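Local structure of fimbrial protein MyfA (Yersinia enterocolitica, 5LND) at residues D31-P42 against D71-V82. The protein is the major subunit of Myf fimbriae, polymerising into long, protease-resistant adhesive fibres on pathogenic strains and probably contributing to virulence. Sequence-based numbering, arbitrary orientation.
Sequences DSGEHKGWNVRP and DHWWIDDGSERV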
ATOM      1  N   ASP B  31     -13.585 -32.316   1.292  1.00 25.09           N
ATOM      2  CA  ASP B  31     -14.234 -33.244   2.218  1.00 23.96           C
ATOM      3  C   ASP B  31     -15.252 -34.109   1.493  1.00 24.32           C
ATOM      4  O   ASP B  31     -16.099 -33.599   0.767  1.00 24.24           O
ATOM      5  CB  ASP B  31     -14.930 -32.515   3.360  1.00 24.04           C
ATOM      6  CG  ASP B  31     -15.177 -33.422   4.546  1.00 25.59           C
ATOM      7  OD1 ASP B  31     -14.951 -34.642   4.418  1.00 25.10           O
ATOM      8  OD2 ASP B  31     -15.596 -32.923   5.606  1.00 28.07           O
ATOM      9  N   SER B  32     -15.177 -35.417   1.712  1.00 27.67           N
ATOM     10  CA  SER B  32     -16.151 -36.348   1.149  1.00 25.76           C
ATOM     11  C   SER B  32     -17.326 -36.544   2.095  1.00 24.28           C
ATOM     12  O   SER B  32     -18.349 -37.103   1.713  1.00 25.51           O
ATOM     13  CB  SER B  32     -15.498 -37.691   0.860  1.00 25.99           C
ATOM     14  OG  SER B  32     -14.835 -38.194   2.008  1.00 28.23           O
ATOM     15  N   GLY B  33     -17.171 -36.083   3.332  1.00 23.87           N
ATOM     16  CA  GLY B  33     -18.267 -36.087   4.282  1.00 24.23           C
ATOM     17  C   GLY B  33     -19.313 -35.081   3.858  1.00 25.63           C
ATOM     18  O   GLY B  33     -19.010 -34.144   3.121  1.00 24.35           O
ATOM     19  N   GLU B  34     -20.547 -35.272   4.314  1.00 28.21           N
ATOM     20  CA  GLU B  34     -21.654 -34.418   3.895  1.00 27.06           C
ATOM     21  C   GLU B  34     -21.533 -33.001   4.470  1.00 26.46           C
ATOM     22  O   GLU B  34     -21.321 -32.831   5.670  1.00 26.75           O
ATOM     23  CB  GLU B  34     -22.988 -35.045   4.303  1.00 25.18           C
ATOM     24  CG  GLU B  34     -24.212 -34.303   3.774  1.00 30.91           C
ATOM     25  CD  GLU B  34     -25.495 -34.642   4.517  1.00 33.80           C
ATOM     26  OE1 GLU B  34     -25.427 -35.073   5.686  1.00 34.69           O
ATOM     27  OE2 GLU B  34     -26.579 -34.460   3.932  1.00 37.46           O
ATOM     28  N   HIS B  35     -21.664 -31.995   3.604  1.00 25.11           N
ATOM     29  CA  HIS B  35     -21.565 -30.583   4.001  1.00 23.59           C
ATOM     30  C   HIS B  35     -22.306 -29.659   3.036  1.00 20.96           C
ATOM     31  O   HIS B  35     -22.549 -30.024   1.893  1.00 21.27           O
ATOM     32  CB  HIS B  35     -20.098 -30.156   4.092  1.00 20.70           C
ATOM     33  CG  HIS B  35     -19.348 -30.282   2.802  1.00 20.62           C
ATOM     34  ND1 HIS B  35     -18.766 -31.463   2.393  1.00 23.27           N
ATOM     35  CD2 HIS B  35     -19.078 -29.377   1.831  1.00 20.70           C
ATOM     36  CE1 HIS B  35     -18.174 -31.281   1.226  1.00 22.58           C
ATOM     37  NE2 HIS B  35     -18.351 -30.025   0.862  1.00 20.75           N
ATOM     38  N   LYS B  36     -22.648 -28.458   3.494  1.00 20.74           N
ATOM     39  CA  LYS B  36     -23.362 -27.499   2.654  1.00 20.95           C
ATOM     40  C   LYS B  36     -22.443 -26.667   1.765  1.00 20.38           C
ATOM     41  O   LYS B  36     -22.665 -26.555   0.560  1.00 20.28           O
ATOM     42  CB  LYS B  36     -24.218 -26.571   3.509  1.00 21.88           C
ATOM     43  CG  LYS B  36     -25.188 -25.741   2.704  1.00 22.94           C
ATOM     44  CD  LYS B  36     -25.955 -24.786   3.593  1.00 25.67           C
ATOM     45  CE  LYS B  36     -26.939 -23.955   2.788  1.00 22.24           C
ATOM     46  NZ  LYS B  36     -27.603 -22.974   3.664  1.00 24.83           N
ATOM     47  N   GLY B  37     -21.409 -26.084   2.360  1.00 18.85           N
ATOM     48  CA  GLY B  37     -20.511 -25.223   1.613  1.00 18.08           C
ATOM     49  C   GLY B  37     -19.306 -24.798   2.419  1.00 17.72           C
ATOM     50  O   GLY B  37     -18.972 -25.422   3.426  1.00 17.89           O
ATOM     51  N   TRP B  38     -18.655 -23.731   1.963  1.00 19.87           N
ATOM     52  CA  TRP B  38     -17.425 -23.237   2.577  1.00 18.41           C
ATOM     53  C   TRP B  38     -17.427 -21.717   2.747  1.00 17.78           C
ATOM     54  O   TRP B  38     -18.082 -20.997   2.000  1.00 17.52           O
ATOM     55  CB  TRP B  38     -16.210 -23.637   1.726  1.00 17.87           C
ATOM     56  CG  TRP B  38     -16.123 -25.103   1.393  1.00 17.53           C
ATOM     57  CD1 TRP B  38     -16.734 -25.746   0.359  1.00 18.18           C
ATOM     58  CD2 TRP B  38     -15.377 -26.099   2.100  1.00 18.77           C
ATOM     59  NE1 TRP B  38     -16.411 -27.082   0.376  1.00 19.69           N
ATOM     60  CE2 TRP B  38     -15.581 -27.324   1.439  1.00 20.23           C
ATOM     61  CE3 TRP B  38     -14.554 -26.072   3.227  1.00 17.71           C
ATOM     62  CZ2 TRP B  38     -14.989 -28.514   1.872  1.00 20.23           C
ATOM     63  CZ3 TRP B  38     -13.971 -27.243   3.647  1.00 18.54           C
ATOM     64  CH2 TRP B  38     -14.190 -28.448   2.977  1.00 19.74           C
ATOM     65  N   ASN B  39     -16.691 -21.245   3.742  1.00 15.47           N
ATOM     66  CA  ASN B  39     -16.353 -19.843   3.859  1.00 15.89           C
ATOM     67  C   ASN B  39     -14.847 -19.679   3.707  1.00 15.58           C
ATOM     68  O   ASN B  39     -14.088 -20.539   4.142  1.00 16.22           O
ATOM     69  CB  ASN B  39     -16.802 -19.299   5.211  1.00 17.19           C
ATOM     70  CG  ASN B  39     -18.301 -19.180   5.318  1.00 19.14           C
ATOM     71  OD1 ASN B  39     -18.972 -18.874   4.338  1.00 18.30           O
ATOM     72  ND2 ASN B  39     -18.838 -19.419   6.513  1.00 16.88           N
ATOM     73  N   VAL B  40     -14.418 -18.604   3.057  1.00 14.26           N
ATOM     74  CA  VAL B  40     -13.023 -18.198   3.121  1.00 15.74           C
ATOM     75  C   VAL B  40     -13.016 -16.786   3.694  1.00 16.11           C
ATOM     76  O   VAL B  40     -13.462 -15.845   3.036  1.00 16.12           O
ATOM     77  CB  VAL B  40     -12.316 -18.249   1.751  1.00 14.74           C
ATOM     78  CG1 VAL B  40     -10.824 -17.988   1.907  1.00 14.17           C
ATOM     79  CG2 VAL B  40     -12.536 -19.576   1.090  1.00 12.94           C
ATOM     80  N   ARG B  41     -12.543 -16.650   4.933  1.00 15.76           N
ATOM     81  CA  ARG B  41     -12.583 -15.376   5.637  1.00 17.95           C
ATOM     82  C   ARG B  41     -11.200 -14.761   5.819  1.00 18.29           C
ATOM     83  O   ARG B  41     -10.354 -15.329   6.508  1.00 19.83           O
ATOM     84  CB  ARG B  41     -13.201 -15.567   7.019  1.00 19.54           C
ATOM     85  CG  ARG B  41     -14.544 -16.270   7.035  1.00 17.34           C
ATOM     86  CD  ARG B  41     -15.189 -16.082   8.377  1.00 18.89           C
ATOM     87  NE  ARG B  41     -16.566 -16.553   8.416  1.00 19.74           N
ATOM     88  CZ  ARG B  41     -17.615 -15.743   8.417  1.00 19.16           C
ATOM     89  NH1 ARG B  41     -17.414 -14.441   8.379  1.00 21.52           N
ATOM     90  NH2 ARG B  41     -18.852 -16.221   8.458  1.00 18.99           N
ATOM     91  N   PRO B  42     -10.974 -13.578   5.230  1.00 18.37           N
ATOM     92  CA  PRO B  42      -9.687 -12.881   5.384  1.00 17.75           C
ATOM     93  C   PRO B  42      -9.374 -12.561   6.838  1.00 18.17           C
ATOM     94  O   PRO B  42     -10.282 -12.255   7.605  1.00 20.84           O
ATOM     95  CB  PRO B  42      -9.900 -11.574   4.613  1.00 15.78           C
ATOM     96  CG  PRO B  42     -10.989 -11.873   3.636  1.00 19.16           C
ATOM     97  CD  PRO B  42     -11.895 -12.857   4.335  1.00 18.49           C
ATOM     98  N   ASP B  71     -17.607  -9.206   3.645  1.00 21.68           N
ATOM     99  CA  ASP B  71     -16.214  -9.236   4.084  1.00 20.13           C
ATOM    100  C   ASP B  71     -15.481 -10.557   3.840  1.00 20.85           C
ATOM    101  O   ASP B  71     -14.329 -10.715   4.254  1.00 21.46           O
ATOM    102  CB  ASP B  71     -16.126  -8.891   5.570  1.00 20.40           C
ATOM    103  CG  ASP B  71     -16.840  -9.905   6.444  1.00 21.40           C
ATOM    104  OD1 ASP B  71     -17.629 -10.708   5.917  1.00 19.76           O
ATOM    105  OD2 ASP B  71     -16.621  -9.900   7.669  1.00 28.05           O
ATOM    106  N   HIS B  72     -16.133 -11.506   3.174  1.00 19.09           N
ATOM    107  CA  HIS B  72     -15.526 -12.824   2.976  1.00 17.79           C
ATOM    108  C   HIS B  72     -16.113 -13.529   1.777  1.00 16.93           C
ATOM    109  O   HIS B  72     -17.144 -13.122   1.250  1.00 17.93           O
ATOM    110  CB  HIS B  72     -15.692 -13.692   4.226  1.00 16.33           C
ATOM    111  CG  HIS B  72     -17.107 -14.100   4.503  1.00 18.48           C
ATOM    112  ND1 HIS B  72     -17.979 -13.316   5.224  1.00 20.81           N
ATOM    113  CD2 HIS B  72     -17.800 -15.212   4.157  1.00 18.50           C
ATOM    114  CE1 HIS B  72     -19.150 -13.923   5.303  1.00 20.66           C
ATOM    115  NE2 HIS B  72     -19.069 -15.075   4.664  1.00 18.39           N
ATOM    116  N   TRP B  73     -15.442 -14.583   1.339  1.00 16.01           N
ATOM    117  CA  TRP B  73     -15.950 -15.363   0.230  1.00 15.59           C
ATOM    118  C   TRP B  73     -16.711 -16.557   0.763  1.00 15.06           C
ATOM    119  O   TRP B  73     -16.458 -17.021   1.872  1.00 16.43           O
ATOM    120  CB  TRP B  73     -14.829 -15.823  -0.698  1.00 15.47           C
ATOM    121  CG  TRP B  73     -14.170 -14.719  -1.472  1.00 16.99           C
ATOM    122  CD1 TRP B  73     -14.598 -14.161  -2.638  1.00 15.86           C
ATOM    123  CD2 TRP B  73     -12.949 -14.051  -1.134  1.00 17.83           C
ATOM    124  NE1 TRP B  73     -13.719 -13.189  -3.045  1.00 17.44           N
ATOM    125  CE2 TRP B  73     -12.698 -13.100  -2.137  1.00 17.37           C
ATOM    126  CE3 TRP B  73     -12.045 -14.169  -0.076  1.00 16.10           C
ATOM    127  CZ2 TRP B  73     -11.573 -12.267  -2.114  1.00 15.88           C
ATOM    128  CZ3 TRP B  73     -10.938 -13.349  -0.056  1.00 15.06           C
ATOM    129  CH2 TRP B  73     -10.713 -12.407  -1.061  1.00 14.56           C
ATOM    130  N   TRP B  74     -17.662 -17.041  -0.019  1.00 16.47           N
ATOM    131  CA  TRP B  74     -18.436 -18.204   0.375  1.00 17.15           C
ATOM    132  C   TRP B  74     -18.956 -18.899  -0.864  1.00 17.97           C
ATOM    133  O   TRP B  74     -18.986 -18.326  -1.950  1.00 19.00           O
ATOM    134  CB  TRP B  74     -19.603 -17.797   1.267  1.00 17.03           C
ATOM    135  CG  TRP B  74     -20.632 -16.994   0.555  1.00 16.75           C
ATOM    136  CD1 TRP B  74     -20.568 -15.674   0.259  1.00 17.66           C
ATOM    137  CD2 TRP B  74     -21.897 -17.456   0.063  1.00 18.97           C
ATOM    138  NE1 TRP B  74     -21.707 -15.280  -0.397  1.00 19.63           N
ATOM    139  CE2 TRP B  74     -22.542 -16.356  -0.525  1.00 18.27           C
ATOM    140  CE3 TRP B  74     -22.544 -18.691   0.065  1.00 20.89           C
ATOM    141  CZ2 TRP B  74     -23.803 -16.455  -1.114  1.00 18.24           C
ATOM    142  CZ3 TRP B  74     -23.794 -18.787  -0.522  1.00 19.47           C
ATOM    143  CH2 TRP B  74     -24.412 -17.675  -1.096  1.00 18.15           C
ATOM    144  N   ILE B  75     -19.366 -20.142  -0.692  1.00 17.79           N
ATOM    145  CA  ILE B  75     -19.951 -20.899  -1.772  1.00 17.55           C
ATOM    146  C   ILE B  75     -20.779 -22.007  -1.142  1.00 19.58           C
ATOM    147  O   ILE B  75     -20.431 -22.522  -0.069  1.00 20.29           O
ATOM    148  CB  ILE B  75     -18.857 -21.465  -2.715  1.00 17.79           C
ATOM    149  CG1 ILE B  75     -19.457 -21.943  -4.037  1.00 19.19           C
ATOM    150  CG2 ILE B  75     -18.077 -22.574  -2.040  1.00 17.74           C
ATOM    151  CD1 ILE B  75     -18.419 -22.512  -4.997  1.00 19.49           C
ATOM    152  N   ASP B  76     -21.904 -22.334  -1.768  1.00 21.05           N
ATOM    153  CA  ASP B  76     -22.635 -23.537  -1.399  1.00 20.64           C
ATOM    154  C   ASP B  76     -22.235 -24.638  -2.368  1.00 21.67           C
ATOM    155  O   ASP B  76     -22.743 -24.702  -3.488  1.00 23.48           O
ATOM    156  CB  ASP B  76     -24.143 -23.321  -1.474  1.00 19.09           C
ATOM    157  CG  ASP B  76     -24.684 -22.479  -0.346  1.00 19.21           C
ATOM    158  OD1 ASP B  76     -24.066 -22.384   0.727  1.00 18.84           O
ATOM    159  OD2 ASP B  76     -25.763 -21.912  -0.557  1.00 18.56           O
ATOM    160  N   ASP B  77     -21.304 -25.486  -1.942  1.00 21.55           N
ATOM    161  CA  ASP B  77     -20.818 -26.581  -2.778  1.00 21.69           C
ATOM    162  C   ASP B  77     -20.612 -27.799  -1.895  1.00 22.17           C
ATOM    163  O   ASP B  77     -19.767 -27.796  -0.996  1.00 24.68           O
ATOM    164  CB  ASP B  77     -19.502 -26.197  -3.470  1.00 22.43           C
ATOM    165  CG  ASP B  77     -19.013 -27.253  -4.452  1.00 24.14           C
ATOM    166  OD1 ASP B  77     -18.688 -28.376  -4.019  1.00 26.69           O
ATOM    167  OD2 ASP B  77     -18.923 -26.953  -5.658  1.00 25.64           O
ATOM    168  N   GLY B  78     -21.394 -28.839  -2.148  1.00 20.40           N
ATOM    169  CA  GLY B  78     -21.376 -30.012  -1.300  1.00 21.88           C
ATOM    170  C   GLY B  78     -20.530 -31.141  -1.840  1.00 21.56           C
ATOM    171  O   GLY B  78     -20.427 -32.188  -1.205  1.00 22.55           O
ATOM    172  N   SER B  79     -19.918 -30.925  -3.003  1.00 22.79           N
ATOM    173  CA  SER B  79     -19.053 -31.933  -3.609  1.00 22.75           C
ATOM    174  C   SER B  79     -17.851 -32.245  -2.718  1.00 23.84           C
ATOM    175  O   SER B  79     -17.617 -31.586  -1.703  1.00 25.46           O
ATOM    176  CB  SER B  79     -18.596 -31.505  -5.000  1.00 21.44           C
ATOM    177  OG  SER B  79     -17.749 -30.386  -4.941  1.00 25.69           O
ATOM    178  N   GLU B  80     -17.102 -33.271  -3.087  1.00 24.26           N
ATOM    179  CA  GLU B  80     -15.964 -33.684  -2.287  1.00 25.42           C
ATOM    180  C   GLU B  80     -14.786 -32.724  -2.391  1.00 23.93           C
ATOM    181  O   GLU B  80     -13.901 -32.742  -1.541  1.00 23.87           O
ATOM    182  CB  GLU B  80     -15.515 -35.079  -2.691  1.00 25.52           C
ATOM    183  CG  GLU B  80     -14.970 -35.139  -4.096  1.00 25.51           C
ATOM    184  CD  GLU B  80     -14.825 -36.552  -4.581  1.00 31.67           C
ATOM    185  OE1 GLU B  80     -15.178 -37.479  -3.818  1.00 33.17           O
ATOM    186  OE2 GLU B  80     -14.370 -36.737  -5.727  1.00 34.80           O
ATOM    187  N   ARG B  81     -14.772 -31.894  -3.428  1.00 25.22           N
ATOM    188  CA  ARG B  81     -13.647 -31.001  -3.639  1.00 23.89           C
ATOM    189  C   ARG B  81     -14.015 -29.715  -4.360  1.00 26.87           C
ATOM    190  O   ARG B  81     -14.623 -29.744  -5.432  1.00 29.81           O
ATOM    191  CB  ARG B  81     -12.551 -31.727  -4.404  1.00 25.42           C
ATOM    192  CG  ARG B  81     -11.233 -31.001  -4.388  1.00 28.50           C
ATOM    193  CD  ARG B  81     -10.091 -31.954  -4.644  1.00 34.36           C
ATOM    194  NE  ARG B  81      -9.737 -32.057  -6.054  1.00 40.48           N
ATOM    195  CZ  ARG B  81      -8.585 -31.639  -6.569  1.00 42.89           C
ATOM    196  NH1 ARG B  81      -7.664 -31.084  -5.791  1.00 40.58           N
ATOM    197  NH2 ARG B  81      -8.348 -31.779  -7.866  1.00 47.51           N
ATOM    198  N   VAL B  82     -13.648 -28.589  -3.750  1.00 24.36           N
ATOM    199  CA  VAL B  82     -13.761 -27.276  -4.377  1.00 23.25           C
ATOM    200  C   VAL B  82     -12.381 -26.665  -4.610  1.00 24.00           C
ATOM    201  O   VAL B  82     -11.522 -26.682  -3.727  1.00 22.67           O
ATOM    202  CB  VAL B  82     -14.548 -26.295  -3.499  1.00 24.82           C
ATOM    203  CG1 VAL B  82     -14.654 -24.936  -4.176  1.00 21.58           C
ATOM    204  CG2 VAL B  82     -15.914 -26.845  -3.190  1.00 24.76           C
TER
HETATM  205  O   HOH W   1     -18.709 -34.557  -0.602  1.00 29.05           O
HETATM  206  O   HOH W   2     -20.650 -35.444   0.013  1.00 42.81           O
HETATM  207  O   HOH W   3     -22.158 -32.886   0.519  1.00 24.35           O
HETATM  208  O   HOH W   4     -21.056 -16.764   4.186  1.00 26.32           O
HETATM  209  O   HOH W   5     -15.461 -12.585   7.555  1.00 20.27           O
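Trp38 and Val40 pair with Ile75 and Trp73 as neighbouring antiparallel strands in one sheet of the Ig-like beta sandwich of this pilin. Strands 37-42 and 72-75 run 171° apart in direction, and each of these two hydrogen-bonded pairs closes a ring of two backbone bonds; the shortest, Val40 N to Trp73 O, is 2.8 Å. On the far side of 37-42, strand 97-108 continues the sheet, and at Tyr108 Lys36 and Gly37 form a classic beta bulge. Beyond the sheet the chains separate into turns, and where they have crossed to the other sheet Asp31 N donates to Glu80 O at 2.9 Å, prolonging the pairing of strands 22-30 and 81-88 just past their ends.

Apolar contacts gather on the face carrying Trp38, Val40, Trp73 and Ile75. The pyrrole side of Trp38 lies against Val82, with NE1 3.6 Å from CG2, while Pro42 CG meets Trp73 CZ3 at 4.0 Å. Trp73 in turn packs edge-to-face with Trp68 and Phe86.

In the turns, the His35 ring is held from its own segment by ND1 donating to Gly33 O, and Gly78 CA makes an off-centre CH-pi contact with it. Water 1 bridges Asp31 O and Gly78 O.

The other face, which carries Asn39 and Trp74, is where the polar contacts lie. With CG set between its backbone N and carbonyl carbon (chi1 68°), His72 brings its ring beside Arg41, whose guanidinium is turned 33° from it and whose NH1 sits over one ring face near the rim; Arg41 NE has its salt bridge with Glu106. ND1 of His72 donates to Asp71 OD1 at 2.7 Å, on the syn side of the carboxylate. At the other ring nitrogen, water 4 lies in the imidazole plane, 2.7 Å from His72 NE2, and donates to Asn39 OD1.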